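Local coordinates for processed glycerol phosphate lipoteichoic acid synthase 2 (Bacillus subtilis, PDB 2W8D), which belongs to the sulfatase family of the alkaline phosphatase clan and is represented here by its C-terminal domain, at residues P180-L185 with N240-D245. Sequence-based numbering, arbitrary orientation.
Sequences PLLESL and NDLKKD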
loop_
_atom_site.group_PDB
_atom_site.type_symbol
_atom_site.label_atom_id
_atom_site.label_comp_id
_atom_site.label_asym_id
_atom_site.label_seq_id
_atom_site.Cartn_x
_atom_site.Cartn_y
_atom_site.Cartn_z
ATOM N N PRO A 180 -17.359 16.264 2.525
ATOM C CA PRO A 180 -18.399 16.304 3.583
ATOM C C PRO A 180 -18.623 14.951 4.246
ATOM O O PRO A 180 -18.976 14.877 5.411
ATOM C CB PRO A 180 -19.676 16.753 2.844
ATOM C CG PRO A 180 -19.370 16.594 1.379
ATOM C CD PRO A 180 -17.878 16.712 1.219
ATOM N N LEU A 181 -18.394 13.874 3.510
ATOM C CA LEU A 181 -18.538 12.577 4.105
ATOM C C LEU A 181 -17.433 12.404 5.146
ATOM O O LEU A 181 -17.680 11.981 6.266
ATOM C CB LEU A 181 -18.520 11.497 3.029
ATOM C CG LEU A 181 -19.605 11.693 1.966
ATOM C CD1 LEU A 181 -19.352 10.741 0.827
ATOM C CD2 LEU A 181 -21.087 11.540 2.546
ATOM N N LEU A 182 -16.221 12.791 4.802
ATOM C CA LEU A 182 -15.097 12.632 5.715
ATOM C C LEU A 182 -15.200 13.522 6.949
ATOM O O LEU A 182 -14.816 13.104 8.041
ATOM C CB LEU A 182 -13.789 12.929 5.001
ATOM C CG LEU A 182 -12.562 12.815 5.887
ATOM C CD1 LEU A 182 -12.271 11.336 6.192
ATOM C CD2 LEU A 182 -11.400 13.493 5.194
ATOM N N GLU A 183 -15.706 14.737 6.759
ATOM C CA GLU A 183 -15.852 15.714 7.818
ATOM C C GLU A 183 -17.025 15.384 8.761
ATOM O O GLU A 183 -17.154 15.978 9.826
ATOM C CB GLU A 183 -16.008 17.121 7.202
ATOM C CG GLU A 183 -14.754 17.581 6.417
ATOM C CD GLU A 183 -15.008 18.634 5.304
ATOM O OE1 GLU A 183 -16.129 19.164 5.157
ATOM O OE2 GLU A 183 -14.051 18.937 4.551
ATOM N N SER A 184 -17.866 14.421 8.378
ATOM C CA SER A 184 -18.962 13.986 9.242
ATOM C C SER A 184 -18.503 12.858 10.201
ATOM O O SER A 184 -19.241 12.443 11.086
ATOM C CB SER A 184 -20.195 13.583 8.409
ATOM O OG SER A 184 -20.153 12.201 8.049
ATOM N N LEU A 185 -17.273 12.393 10.044
ATOM C CA LEU A 185 -16.801 11.252 10.828
ATOM C C LEU A 185 -16.414 11.656 12.247
ATOM O O LEU A 185 -15.613 12.570 12.446
ATOM C CB LEU A 185 -15.620 10.565 10.137
ATOM C CG LEU A 185 -15.843 9.330 9.255
ATOM C CD1 LEU A 185 -17.063 9.427 8.356
ATOM C CD2 LEU A 185 -14.583 9.013 8.419
ATOM N N ASN A 240 -5.090 20.239 -0.599
ATOM C CA ASN A 240 -5.587 21.613 -0.394
ATOM C C ASN A 240 -6.837 21.596 0.477
ATOM O O ASN A 240 -6.926 22.329 1.447
ATOM C CB ASN A 240 -5.897 22.333 -1.712
ATOM C CG ASN A 240 -4.652 22.662 -2.521
ATOM O OD1 ASN A 240 -3.584 23.000 -1.984
ATOM N ND2 ASN A 240 -4.786 22.576 -3.838
ATOM N N ASP A 241 -7.788 20.731 0.137
ATOM C CA ASP A 241 -9.035 20.600 0.915
ATOM C C ASP A 241 -8.821 20.072 2.336
ATOM O O ASP A 241 -9.490 20.513 3.254
ATOM C CB ASP A 241 -10.083 19.775 0.162
ATOM C CG ASP A 241 -10.646 20.499 -1.064
ATOM O OD1 ASP A 241 -10.450 21.721 -1.203
ATOM O OD2 ASP A 241 -11.294 19.841 -1.907
ATOM N N LEU A 242 -7.873 19.163 2.538
ATOM C CA LEU A 242 -7.555 18.733 3.902
ATOM C C LEU A 242 -6.999 19.875 4.788
ATOM O O LEU A 242 -7.057 19.820 6.025
ATOM C CB LEU A 242 -6.584 17.563 3.881
ATOM C CG LEU A 242 -7.103 16.194 3.396
ATOM C CD1 LEU A 242 -5.998 15.180 3.394
ATOM C CD2 LEU A 242 -8.233 15.723 4.275
ATOM N N LYS A 243 -6.447 20.895 4.136
ATOM C CA LYS A 243 -5.867 22.032 4.822
ATOM C C LYS A 243 -6.897 23.116 5.075
ATOM O O LYS A 243 -6.802 23.794 6.081
ATOM C CB LYS A 243 -4.668 22.586 4.055
ATOM C CG LYS A 243 -3.477 21.614 3.979
ATOM C CD LYS A 243 -2.434 22.064 2.931
ATOM C CE LYS A 243 -1.064 21.454 3.205
ATOM N NZ LYS A 243 -0.124 21.549 2.014
ATOM N N LYS A 244 -7.886 23.270 4.193
ATOM C CA LYS A 244 -9.009 24.180 4.481
ATOM C C LYS A 244 -9.748 23.706 5.732
ATOM O O LYS A 244 -9.961 24.492 6.642
ATOM C CB LYS A 244 -10.038 24.271 3.335
ATOM C CG LYS A 244 -9.504 24.417 1.919
ATOM C CD LYS A 244 -9.150 25.863 1.570
ATOM C CE LYS A 244 -8.099 25.870 0.437
ATOM N NZ LYS A 244 -7.545 27.247 0.206
ATOM N N ASP A 245 -10.142 22.425 5.773
ATOM C CA ASP A 245 -11.009 21.958 6.857
ATOM C C ASP A 245 -10.288 21.637 8.168
ATOM O O ASP A 245 -10.928 21.300 9.156
ATOM C CB ASP A 245 -11.929 20.820 6.406
ATOM C CG ASP A 245 -11.168 19.567 5.945
ATOM O OD1 ASP A 245 -10.175 19.137 6.588
ATOM O OD2 ASP A 245 -11.578 18.975 4.922
#
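The C-terminal ends of two helices, 171-183 and 219-244, meet here on one side of the central sheet, through one leucine pair and one pair of acids. Leu182 CD2 lies 4.0 Å from Leu242 CD2, methyl against methyl, and the two side chains cross at about a right angle. With CG anti to the backbone N (chi1 179°), Leu182 reaches both this neighbour and the sheet, where it packs on Phe129, Phe189 and Thr191. In this alpha/beta fold of the sulfatase family, each of the two helices leads into a strand of the sheet, 189-194 and 251-257, and the leucines form the buried part of their meeting. Toward the more exposed side, Glu183 extends its chain to Asp245, bringing OE2 within 2.5 Å of Asp245 OD2. Two carboxylate oxygens at that separation would repel if both groups were charged, so one acid probably holds a proton. The carboxylate planes stand 77° apart, and Glu183 OE2 also lies 3.4 Å from Asp245 CB. The other oxygen, Asp245 OD1, accepts a hydrogen bond from Leu247 N just beyond the helix. One turn earlier, Asp241 forms a salt bridge with Lys176 of helix 171-183.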